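O-methyltransferase (PDB 4CE0) probably transfers a methyl group from S-adenosyl-L-methionine to the 4'-hydroxyl of the rhamnose of spinosyn, with a bound magnesium ion, in antibiotic biosynthesis. Local coordinates at residues S3-L9 and A95-F100; E58-N62 and I239-Y245; D78-V84 and R105-D111; S112-M116 and D137-L143. The contacts are given in a common frame with arbitrary orientation. Residue numbers count along the deposited sequence, not the author numbering.

Interaction 3 is the buried centre of the set. It is a backbone ladder between two parallel strands of the Rossmann-like sheet. Interaction 1 is partly buried, lies further out and packs the N-terminal helix on helix 88-100, the crossover helix between those strands. L97 of that helix touches F79 and V107 of interaction 3. Interaction 2, also partly buried, holds helix 56-73 to a turn near the magnesium site. It combines a salt bridge with apolar and polar packing, while interaction 1 is mainly apolar with one hydrogen bond. Interaction 4, partly buried too, joins two loop segments beyond strand 107-111. V84 of interaction 3 packs on F113 of interaction 4, and both contacts touch S-adenosyl-L-homocysteine.

Interaction 1 of 4, residues S3-L9 and A95-F100; sequences SQNALYL and AVLQAF
Q4 is extended (phi/psi -86/153), and S3 before it is poorly ordered. N5 is left-handed at 54/47. It sits at the N-cap position of helix 6-16, but its side chain makes no capping bond. Residues 95-100 lie on helix 88-100. CA atoms pair as Q4 with F100 (5.8 Å), N5 with A99 (5.4 Å) and L9 with V96 (7.1 Å).

One hydrogen bond crosses the contact: N5 (chi1 m) gives its ND2 to A99 O at 2.9 Å. Within 3-9, N5 N donates to Q4 OE1 at 3.0 Å.

The apolar packing centres on A99. A99 CB lies 3.9 Å from L9 CD1 and 4.1 Å from Y8 CD2. Y8 is t at chi1, and its CE2 is 4.1 Å from A95 CB. L9 is m,t and sets CD2 4.3 Å from V96 CG2.

The F100 ring lies against the Q4 backbone, with F100 CZ 3.7 Å from Q4 N.

This is helix-to-helix packing away from the active site. Helix 56-73 also touches L9, V96 and F100, and L7 of the second subunit packs on N5, Y8 and Q98. Small alanine side chains let the two backbones come close, and the N5 amide satisfies the A99 carbonyl.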
# COMPACT_ATOMS: atom_id res chain seq x y z
N SER A 3 -2.41 -15.74 11.61
CA SER A 3 -1.66 -14.46 11.65
C SER A 3 -1.44 -14.04 10.19
O SER A 3 -0.33 -13.68 9.77
CB SER A 3 -0.31 -14.55 12.38
OG SER A 3 -0.49 -14.69 13.78
N GLN A 4 -2.53 -14.09 9.43
CA GLN A 4 -2.42 -14.19 7.99
C GLN A 4 -2.26 -12.84 7.29
O GLN A 4 -2.69 -11.81 7.82
CB GLN A 4 -3.62 -14.96 7.42
CG GLN A 4 -3.27 -16.36 6.88
CD GLN A 4 -2.27 -16.32 5.73
OE1 GLN A 4 -1.16 -15.79 5.86
NE2 GLN A 4 -2.67 -16.88 4.60
N ASN A 5 -1.61 -12.88 6.12
CA ASN A 5 -1.36 -11.69 5.31
C ASN A 5 -0.66 -10.56 6.03
O ASN A 5 -1.04 -9.39 5.91
CB ASN A 5 -2.67 -11.22 4.69
CG ASN A 5 -3.14 -12.15 3.57
OD1 ASN A 5 -2.46 -12.30 2.56
ND2 ASN A 5 -4.30 -12.77 3.75
N ALA A 6 0.41 -10.87 6.75
CA ALA A 6 1.14 -9.84 7.48
C ALA A 6 1.72 -8.75 6.58
O ALA A 6 1.69 -7.58 6.96
CB ALA A 6 2.28 -10.47 8.34
N LEU A 7 2.27 -9.12 5.42
CA LEU A 7 2.86 -8.13 4.48
C LEU A 7 1.83 -7.10 4.01
O LEU A 7 2.08 -5.88 4.01
CB LEU A 7 3.45 -8.85 3.27
CG LEU A 7 4.76 -9.60 3.51
CD1 LEU A 7 5.17 -10.37 2.28
CD2 LEU A 7 5.83 -8.61 3.90
N TYR A 8 0.67 -7.62 3.63
CA TYR A 8 -0.47 -6.78 3.27
C TYR A 8 -0.77 -5.75 4.34
O TYR A 8 -0.78 -4.54 4.07
CB TYR A 8 -1.68 -7.67 3.06
CG TYR A 8 -2.99 -6.97 2.81
CD1 TYR A 8 -3.13 -6.03 1.78
CD2 TYR A 8 -4.10 -7.24 3.61
CE1 TYR A 8 -4.35 -5.39 1.53
CE2 TYR A 8 -5.35 -6.61 3.36
CZ TYR A 8 -5.45 -5.70 2.33
OH TYR A 8 -6.67 -5.09 2.12
N LEU A 9 -1.00 -6.21 5.57
CA LEU A 9 -1.39 -5.30 6.64
C LEU A 9 -0.28 -4.31 7.03
O LEU A 9 -0.55 -3.13 7.32
CB LEU A 9 -1.83 -6.09 7.86
CG LEU A 9 -3.06 -6.96 7.62
CD1 LEU A 9 -3.42 -7.75 8.88
CD2 LEU A 9 -4.23 -6.11 7.23
N ALA A 95 -9.84 -4.20 6.42
CA ALA A 95 -8.72 -4.91 5.76
C ALA A 95 -8.23 -6.08 6.63
O ALA A 95 -7.83 -7.11 6.10
CB ALA A 95 -7.60 -3.96 5.45
N VAL A 96 -8.28 -5.93 7.95
CA VAL A 96 -7.89 -7.05 8.79
C VAL A 96 -8.83 -8.26 8.56
O VAL A 96 -8.37 -9.39 8.36
CB VAL A 96 -7.84 -6.69 10.26
CG1 VAL A 96 -7.36 -7.88 11.05
CG2 VAL A 96 -6.90 -5.49 10.48
N LEU A 97 -10.15 -8.01 8.59
CA LEU A 97 -11.14 -9.04 8.22
C LEU A 97 -10.82 -9.70 6.88
O LEU A 97 -10.90 -10.92 6.73
CB LEU A 97 -12.56 -8.46 8.15
CG LEU A 97 -13.13 -7.85 9.42
CD1 LEU A 97 -14.54 -7.35 9.17
CD2 LEU A 97 -13.08 -8.86 10.55
N GLN A 98 -10.52 -8.88 5.88
CA GLN A 98 -10.08 -9.39 4.59
C GLN A 98 -8.83 -10.24 4.75
O GLN A 98 -8.73 -11.28 4.11
CB GLN A 98 -9.78 -8.22 3.63
CG GLN A 98 -9.41 -8.64 2.22
CD GLN A 98 -10.56 -9.33 1.51
OE1 GLN A 98 -10.36 -10.32 0.81
NE2 GLN A 98 -11.76 -8.80 1.70
N ALA A 99 -7.86 -9.82 5.55
CA ALA A 99 -6.60 -10.58 5.66
C ALA A 99 -6.87 -11.94 6.29
O ALA A 99 -6.17 -12.91 6.01
CB ALA A 99 -5.58 -9.84 6.47
N PHE A 100 -7.88 -11.99 7.14
CA PHE A 100 -8.16 -13.22 7.87
C PHE A 100 -9.28 -14.04 7.25
O PHE A 100 -9.62 -15.10 7.76
CB PHE A 100 -8.47 -12.91 9.32
CG PHE A 100 -7.24 -12.76 10.17
CD1 PHE A 100 -6.55 -11.55 10.20
CD2 PHE A 100 -6.76 -13.82 10.93
CE1 PHE A 100 -5.42 -11.41 10.96
CE2 PHE A 100 -5.64 -13.69 11.70
CZ PHE A 100 -4.95 -12.47 11.71

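Interaction 2 of 4, residues E58-N62 and I239-Y245; sequences ERLDN and IDGTGAY
This contact borders the magnesium site formed by D185, D212 and D213. Residues 58-62 are helical, part of helix 56-73. Residues 239-243 form a turn, and strand 244-247 begins at A244. The nearest CA pairs are E58 with D240 (6.8 Å) and R59 with I239 (6.9 Å).

R59 is m at chi1 and bends so that its end approaches the turn. R59 NH1 makes a salt bridge with D240 OD2 at 3.1 Å, at the edge of the guanidinium. T242 CG2 lies over one guanidinium face, 3.4 Å from R59 NH1. R59 NE makes a second salt bridge with the magnesium ligand D212. R59 thus ties the turn to the metal site, with its side chain about 4 Å from the ion at the nearest atoms.

The turn is an Asx turn within an Asx motif. D240, p at chi1, accepts from T242 N (3.0 Å) and G243 N (2.9 Å) through OD1. At G243 a CB would clash with R59 CD. I239 N donates to G243 O at 3.0 Å. The turn connects strands 237-238 and 244-247 at one side of the sheet.

I239 (m,t) packs on the helix, with CG2 4.2 Å from R59 CG and CD1 3.2 Å from N62 OD1. N62 is t at chi1. N62 ND2 sits over one face of the Y245 ring, 3.3 Å from Y245 CE1.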
# COMPACT_ATOMS: atom_id res chain seq x y z
N GLU A 58 1.37 3.73 15.51
CA GLU A 58 1.30 3.10 16.84
C GLU A 58 -0.15 2.78 17.18
O GLU A 58 -0.49 1.70 17.71
CB GLU A 58 1.89 4.02 17.92
CG GLU A 58 3.29 3.63 18.30
CD GLU A 58 4.01 4.70 19.13
OE1 GLU A 58 3.69 5.91 19.01
OE2 GLU A 58 4.92 4.32 19.90
N ARG A 59 -1.04 3.70 16.87
CA ARG A 59 -2.45 3.43 17.16
C ARG A 59 -3.09 2.45 16.14
O ARG A 59 -4.01 1.71 16.47
CB ARG A 59 -3.21 4.75 17.34
CG ARG A 59 -2.57 5.61 18.44
CD ARG A 59 -3.56 6.43 19.22
NE ARG A 59 -4.19 7.50 18.45
CZ ARG A 59 -3.64 8.69 18.23
NH1 ARG A 59 -2.41 8.97 18.67
NH2 ARG A 59 -4.31 9.60 17.56
N LEU A 60 -2.58 2.42 14.92
CA LEU A 60 -3.06 1.44 13.95
C LEU A 60 -2.57 0.06 14.40
O LEU A 60 -3.28 -0.95 14.21
CB LEU A 60 -2.57 1.76 12.54
CG LEU A 60 -3.35 2.74 11.69
CD1 LEU A 60 -2.53 3.02 10.45
CD2 LEU A 60 -4.74 2.23 11.33
N ASP A 61 -1.38 -0.01 15.02
CA ASP A 61 -0.88 -1.29 15.52
C ASP A 61 -1.75 -1.76 16.67
O ASP A 61 -2.01 -2.96 16.86
CB ASP A 61 0.57 -1.21 16.03
CG ASP A 61 1.59 -0.98 14.93
OD1 ASP A 61 1.29 -1.16 13.73
OD2 ASP A 61 2.74 -0.62 15.28
N ASN A 62 -2.17 -0.83 17.51
CA ASN A 62 -3.06 -1.21 18.59
C ASN A 62 -4.36 -1.76 18.01
O ASN A 62 -4.92 -2.79 18.47
CB ASN A 62 -3.32 -0.02 19.51
CG ASN A 62 -4.52 -0.24 20.42
OD1 ASN A 62 -5.64 0.19 20.11
ND2 ASN A 62 -4.30 -0.95 21.52
N ILE A 239 -1.77 3.31 25.19
CA ILE A 239 -1.29 2.87 23.90
C ILE A 239 0.02 3.60 23.63
O ILE A 239 1.06 2.97 23.48
CB ILE A 239 -2.34 3.13 22.75
CG1 ILE A 239 -3.60 2.28 23.00
CG2 ILE A 239 -1.71 2.82 21.39
CD1 ILE A 239 -4.76 2.58 22.08
N ASP A 240 -0.04 4.94 23.62
CA ASP A 240 1.08 5.73 23.15
C ASP A 240 1.13 7.12 23.82
O ASP A 240 1.67 8.05 23.24
CB ASP A 240 0.97 5.90 21.61
CG ASP A 240 -0.23 6.74 21.19
OD1 ASP A 240 -1.15 6.94 22.01
OD2 ASP A 240 -0.24 7.24 20.05
N GLY A 241 0.54 7.25 25.00
CA GLY A 241 0.48 8.53 25.70
C GLY A 241 -0.60 9.46 25.18
O GLY A 241 -0.72 10.60 25.62
N THR A 242 -1.37 8.97 24.21
CA THR A 242 -2.49 9.70 23.62
C THR A 242 -3.77 8.85 23.73
O THR A 242 -4.72 9.23 24.39
CB THR A 242 -2.23 10.02 22.14
OG1 THR A 242 -1.15 10.95 22.05
CG2 THR A 242 -3.48 10.62 21.46
N GLY A 243 -3.75 7.70 23.07
CA GLY A 243 -4.84 6.76 23.09
C GLY A 243 -4.71 5.80 24.25
O GLY A 243 -3.63 5.58 24.81
N ALA A 244 -5.84 5.22 24.61
CA ALA A 244 -5.86 4.23 25.65
C ALA A 244 -6.96 3.26 25.33
O ALA A 244 -7.82 3.55 24.52
CB ALA A 244 -6.11 4.91 27.00
N TYR A 245 -6.95 2.10 25.98
CA TYR A 245 -8.01 1.15 25.74
C TYR A 245 -8.20 0.25 26.93
O TYR A 245 -7.36 0.18 27.85
CB TYR A 245 -7.68 0.32 24.50
CG TYR A 245 -6.58 -0.68 24.70
CD1 TYR A 245 -5.23 -0.30 24.61
CD2 TYR A 245 -6.87 -2.00 25.01
CE1 TYR A 245 -4.20 -1.22 24.79
CE2 TYR A 245 -5.85 -2.94 25.20
CZ TYR A 245 -4.52 -2.55 25.09
OH TYR A 245 -3.52 -3.49 25.27

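Interaction 3 of 4, residues D78-V84 and R105-D111; sequences DFAETGV and RTVWVVD. With SAH (S-adenosyl-L-homocysteine), chain B.
Strands 78-82 and 107-111 are parallel neighbours of a beta-alpha-beta unit in the Rossmann-like methyltransferase fold. Helix 88-100 is the crossover. Their axes approach to 4.6 Å at 14°. F79 pairs with V107, A80 with W108, E81 with V109 and T82 with V110.

R105 CD lies 4.1 Å from F79 CZ. T106 N donates to D78 OD1 (2.9 Å), and T106 O accepts from F79 N (2.8 Å). V107 CG2 packs on F79 CD2 at 4.2 Å. W108 N donates to F79 O (2.8 Å), its O accepts from E81 N (3.1 Å), and its NE1 donates to D78 OD2 (2.9 Å); its chi1 is m. V109 CG1 touches V84 CG2 at 3.7 Å. V110 N donates to E81 O (3.1 Å), and V110 O accepts from G83 N (3.0 Å). D111, t at chi1, binds the ribose of S-adenosyl-L-homocysteine: OD1 accepts from O2' at 2.8 Å, and also from F113 N. D111 OD2 accepts from ligand O3' at 2.7 Å and from V84 N at 2.9 Å.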
# COMPACT_ATOMS: atom_id res chain seq x y z
N ASP A 78 -19.59 -7.10 15.63
CA ASP A 78 -19.12 -6.24 14.57
C ASP A 78 -18.09 -5.30 15.14
O ASP A 78 -17.74 -5.35 16.36
CB ASP A 78 -20.29 -5.43 14.00
CG ASP A 78 -21.28 -6.28 13.24
OD1 ASP A 78 -20.89 -7.36 12.75
OD2 ASP A 78 -22.46 -5.85 13.15
N PHE A 79 -17.59 -4.43 14.28
CA PHE A 79 -16.62 -3.44 14.71
C PHE A 79 -17.27 -2.13 14.43
O PHE A 79 -18.01 -2.01 13.47
CB PHE A 79 -15.32 -3.53 13.88
CG PHE A 79 -14.62 -4.86 13.97
CD1 PHE A 79 -14.85 -5.73 15.01
CD2 PHE A 79 -13.69 -5.20 13.01
CE1 PHE A 79 -14.16 -6.96 15.09
CE2 PHE A 79 -13.01 -6.42 13.08
CZ PHE A 79 -13.26 -7.30 14.12
N ALA A 80 -16.98 -1.12 15.23
CA ALA A 80 -17.55 0.17 15.00
C ALA A 80 -16.57 1.25 15.36
O ALA A 80 -15.92 1.15 16.41
CB ALA A 80 -18.85 0.33 15.82
N GLU A 81 -16.49 2.30 14.53
CA GLU A 81 -15.77 3.52 14.91
C GLU A 81 -16.67 4.74 14.87
O GLU A 81 -17.32 5.03 13.85
CB GLU A 81 -14.49 3.78 14.10
CG GLU A 81 -13.63 4.97 14.69
CD GLU A 81 -12.49 5.42 13.81
OE1 GLU A 81 -12.71 5.48 12.56
OE2 GLU A 81 -11.39 5.73 14.35
N THR A 82 -16.71 5.43 16.00
CA THR A 82 -17.47 6.66 16.13
C THR A 82 -16.48 7.78 16.01
O THR A 82 -15.77 8.13 16.98
CB THR A 82 -18.32 6.74 17.44
OG1 THR A 82 -17.52 6.58 18.62
CG2 THR A 82 -19.38 5.68 17.42
N GLY A 83 -16.45 8.34 14.81
CA GLY A 83 -15.50 9.37 14.43
C GLY A 83 -14.47 8.79 13.47
O GLY A 83 -13.49 8.17 13.90
N VAL A 84 -14.71 8.99 12.17
CA VAL A 84 -13.96 8.31 11.11
C VAL A 84 -13.14 9.22 10.19
O VAL A 84 -12.19 8.75 9.57
CB VAL A 84 -14.91 7.41 10.26
CG1 VAL A 84 -15.84 6.67 11.16
CG2 VAL A 84 -15.70 8.22 9.17
N ARG A 105 -18.38 -10.67 9.86
CA ARG A 105 -18.42 -9.44 10.63
C ARG A 105 -18.55 -8.17 9.79
O ARG A 105 -18.06 -8.08 8.67
CB ARG A 105 -17.15 -9.37 11.49
CG ARG A 105 -16.98 -10.59 12.38
CD ARG A 105 -15.71 -10.45 13.16
NE ARG A 105 -15.38 -11.62 13.98
CZ ARG A 105 -15.54 -11.70 15.30
NH1 ARG A 105 -16.08 -10.68 15.98
NH2 ARG A 105 -15.15 -12.79 15.94
N THR A 106 -19.19 -7.17 10.37
CA THR A 106 -19.43 -5.89 9.72
C THR A 106 -18.62 -4.79 10.39
O THR A 106 -18.39 -4.85 11.59
CB THR A 106 -20.95 -5.54 9.75
OG1 THR A 106 -21.62 -6.37 8.80
CG2 THR A 106 -21.23 -4.05 9.41
N VAL A 107 -18.22 -3.81 9.61
CA VAL A 107 -17.51 -2.62 10.09
C VAL A 107 -18.48 -1.46 9.93
O VAL A 107 -18.89 -1.15 8.79
CB VAL A 107 -16.19 -2.35 9.30
CG1 VAL A 107 -15.50 -1.04 9.77
CG2 VAL A 107 -15.24 -3.54 9.44
N TRP A 108 -18.88 -0.88 11.05
CA TRP A 108 -19.77 0.26 11.08
C TRP A 108 -18.99 1.55 11.09
O TRP A 108 -18.15 1.81 11.96
CB TRP A 108 -20.70 0.21 12.29
CG TRP A 108 -21.63 -0.95 12.24
CD1 TRP A 108 -21.40 -2.23 12.67
CD2 TRP A 108 -22.94 -0.92 11.71
NE1 TRP A 108 -22.52 -3.01 12.43
CE2 TRP A 108 -23.47 -2.23 11.82
CE3 TRP A 108 -23.73 0.07 11.11
CZ2 TRP A 108 -24.76 -2.55 11.40
CZ3 TRP A 108 -25.00 -0.25 10.67
CH2 TRP A 108 -25.50 -1.55 10.82
N VAL A 109 -19.30 2.38 10.11
CA VAL A 109 -18.55 3.60 9.90
C VAL A 109 -19.49 4.70 10.30
O VAL A 109 -20.40 5.07 9.53
CB VAL A 109 -18.15 3.74 8.42
CG1 VAL A 109 -17.40 5.07 8.17
CG2 VAL A 109 -17.33 2.55 8.01
N VAL A 110 -19.28 5.21 11.52
CA VAL A 110 -20.26 6.06 12.17
C VAL A 110 -19.74 7.48 12.35
O VAL A 110 -18.79 7.72 13.11
CB VAL A 110 -20.66 5.54 13.57
CG1 VAL A 110 -21.90 6.25 14.04
CG2 VAL A 110 -20.83 4.02 13.61
N ASP A 111 -20.41 8.42 11.71
CA ASP A 111 -19.94 9.78 11.70
C ASP A 111 -21.06 10.73 11.30
O ASP A 111 -22.09 10.30 10.78
CB ASP A 111 -18.79 9.90 10.70
CG ASP A 111 -17.92 11.12 10.96
OD1 ASP A 111 -18.32 12.24 10.58
OD2 ASP A 111 -16.82 10.94 11.52
N SAH B . -8.42 9.83 11.32
CA SAH B . -9.28 9.83 12.52
CB SAH B . -10.52 10.67 12.46
CG SAH B . -11.45 11.04 13.62
SD SAH B . -11.62 12.84 13.49
C SAH B . -9.64 8.40 12.50
O SAH B . -10.60 8.10 13.19
OXT SAH B . -8.76 7.73 11.67
C5' SAH B . -13.18 13.14 14.39
C4' SAH B . -14.44 12.69 13.64
O4' SAH B . -15.54 12.60 14.52
C3' SAH B . -14.90 13.65 12.54
O3' SAH B . -14.96 12.91 11.33
C2' SAH B . -16.27 14.20 12.95
O2' SAH B . -17.24 14.48 11.92
C1' SAH B . -16.73 13.11 13.93
N9 SAH B . -17.64 13.53 15.02
C8 SAH B . -17.25 14.13 16.20
N7 SAH B . -18.35 14.30 16.96
C5 SAH B . -19.42 13.79 16.31
C6 SAH B . -20.78 13.70 16.61
N6 SAH B . -21.26 14.16 17.77
N1 SAH B . -21.65 13.13 15.71
C2 SAH B . -21.20 12.62 14.51
N3 SAH B . -19.86 12.75 14.21
C4 SAH B . -18.98 13.28 15.10
O HOH W 1 -22.24 -8.55 10.58

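Interaction 4 of 4, residues S112-M116 and D137-L143; sequences SFQGM and DVLGVSL. With SAH (S-adenosyl-L-homocysteine), chain B.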
# COMPACT_ATOMS: atom_id res chain seq x y z
N SER A 112 -20.85 12.02 11.52
CA SER A 112 -21.75 13.02 10.93
C SER A 112 -21.50 13.17 9.43
O SER A 112 -22.41 13.46 8.67
CB SER A 112 -21.53 14.38 11.57
OG SER A 112 -20.23 14.81 11.26
N PHE A 113 -20.25 12.96 9.01
CA PHE A 113 -19.81 13.22 7.63
C PHE A 113 -19.95 14.71 7.29
O PHE A 113 -20.06 15.08 6.12
CB PHE A 113 -20.51 12.31 6.60
CG PHE A 113 -20.25 10.83 6.83
CD1 PHE A 113 -19.03 10.25 6.46
CD2 PHE A 113 -21.21 10.02 7.44
CE1 PHE A 113 -18.78 8.91 6.70
CE2 PHE A 113 -20.97 8.67 7.68
CZ PHE A 113 -19.75 8.11 7.29
N GLN A 114 -19.91 15.54 8.33
CA GLN A 114 -19.92 17.01 8.22
C GLN A 114 -18.94 17.62 9.21
O GLN A 114 -18.93 18.83 9.40
CB GLN A 114 -21.30 17.58 8.56
CG GLN A 114 -22.47 16.90 7.91
CD GLN A 114 -23.76 17.16 8.67
OE1 GLN A 114 -24.08 18.30 9.01
NE2 GLN A 114 -24.50 16.10 8.94
N GLY A 115 -18.15 16.79 9.88
CA GLY A 115 -17.23 17.30 10.88
C GLY A 115 -17.88 17.43 12.24
O GLY A 115 -18.93 16.81 12.50
N MET A 116 -17.26 18.25 13.08
CA MET A 116 -17.63 18.41 14.49
C MET A 116 -18.89 19.27 14.65
O MET A 116 -19.10 20.18 13.87
CB MET A 116 -16.50 19.10 15.24
CG MET A 116 -15.10 18.63 14.86
SD MET A 116 -14.74 16.91 15.28
CE MET A 116 -14.97 16.90 17.06
N ASP A 137 -13.56 22.68 10.68
CA ASP A 137 -14.34 21.69 9.93
C ASP A 137 -13.87 21.48 8.48
O ASP A 137 -14.65 21.47 7.56
CB ASP A 137 -15.85 21.96 10.00
CG ASP A 137 -16.49 21.33 11.24
OD1 ASP A 137 -15.81 20.55 11.93
OD2 ASP A 137 -17.69 21.60 11.51
N VAL A 138 -12.57 21.30 8.31
CA VAL A 138 -12.04 20.43 7.27
C VAL A 138 -11.66 19.08 7.96
O VAL A 138 -10.87 18.26 7.45
CB VAL A 138 -10.91 21.09 6.47
CG1 VAL A 138 -9.48 20.68 6.97
CG2 VAL A 138 -11.14 20.82 4.99
N LEU A 139 -12.24 18.90 9.14
CA LEU A 139 -12.53 17.60 9.70
C LEU A 139 -13.83 17.06 9.11
O LEU A 139 -14.26 15.94 9.44
CB LEU A 139 -12.67 17.74 11.20
CG LEU A 139 -11.38 18.20 11.85
CD1 LEU A 139 -11.66 18.88 13.19
CD2 LEU A 139 -10.51 16.99 12.01
N GLY A 140 -14.45 17.87 8.26
CA GLY A 140 -15.67 17.52 7.57
C GLY A 140 -15.39 16.81 6.26
O GLY A 140 -14.95 17.43 5.28
N VAL A 141 -15.65 15.51 6.24
CA VAL A 141 -15.44 14.69 5.06
C VAL A 141 -16.74 13.96 4.74
O VAL A 141 -17.25 13.16 5.55
CB VAL A 141 -14.31 13.67 5.30
CG1 VAL A 141 -14.03 12.83 4.02
CG2 VAL A 141 -13.05 14.39 5.78
N SER A 142 -17.29 14.27 3.57
CA SER A 142 -18.57 13.72 3.10
C SER A 142 -18.58 12.19 2.99
O SER A 142 -17.54 11.55 2.79
CB SER A 142 -18.89 14.30 1.71
OG SER A 142 -17.96 13.84 0.74
N LEU A 143 -19.78 11.62 3.09
CA LEU A 143 -19.97 10.18 2.96
C LEU A 143 -19.46 9.73 1.59
O LEU A 143 -18.82 8.69 1.44
CB LEU A 143 -21.47 9.84 3.12
CG LEU A 143 -21.95 8.37 3.03
CD1 LEU A 143 -21.17 7.48 3.98
CD2 LEU A 143 -23.45 8.31 3.35
N SAH B . -8.42 9.83 11.32
CA SAH B . -9.28 9.83 12.52
CB SAH B . -10.52 10.67 12.46
CG SAH B . -11.45 11.04 13.62
SD SAH B . -11.62 12.84 13.49
C SAH B . -9.64 8.40 12.50
O SAH B . -10.60 8.10 13.19
OXT SAH B . -8.76 7.73 11.67
C5' SAH B . -13.18 13.14 14.39
C4' SAH B . -14.44 12.69 13.64
O4' SAH B . -15.54 12.60 14.52
C3' SAH B . -14.90 13.65 12.54
O3' SAH B . -14.96 12.91 11.33
C2' SAH B . -16.27 14.20 12.95
O2' SAH B . -17.24 14.48 11.92
C1' SAH B . -16.73 13.11 13.93
N9 SAH B . -17.64 13.53 15.02
C8 SAH B . -17.25 14.13 16.20
N7 SAH B . -18.35 14.30 16.96
C5 SAH B . -19.42 13.79 16.31
C6 SAH B . -20.78 13.70 16.61
N6 SAH B . -21.26 14.16 17.77
N1 SAH B . -21.65 13.13 15.71
C2 SAH B . -21.20 12.62 14.51
N3 SAH B . -19.86 12.75 14.21
C4 SAH B . -18.98 13.28 15.10
O HOH W 2 -16.53 14.49 8.87
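Two loop segments between strand 107-111 and helix 143-152 meet here, forming part of the S-adenosyl-L-homocysteine pocket of the Rossmann-like fold. F113, M116 and D137 have the largest areas buried by the contact.

L143 CD1 makes a CH-pi contact over one face of the F113 ring, 3.9 Å from the ring centroid, and F113 CA makes a CA-H...O contact with V141 O at 3.3 Å. F162 and P164 of strand 160-164 also touch F113.

M116 packs its CG on L139 CD1 at 3.8 Å. M116 CE lies 3.7 Å from C8 of the ligand adenine, so it lines the pocket.

D137 gives the one direct hydrogen bond between the segments: OD1 accepts from M116 N at 3.0 Å. G115 comes close to G140, with their CA atoms 3.7 Å apart. A side chain at G115 would clash with D137 OD1.

S112 forms an ST turn, in which OG accepts from Q114 N at 3.0 Å. S112 N donates to adenine N3 of the ligand at 3.0 Å. A water near the ribose accepts from V141 N (3.0 Å) and weakly from G115 N (3.0 Å); it also lies 2.8 Å from L139 O and 3.1 Å from ligand O2'.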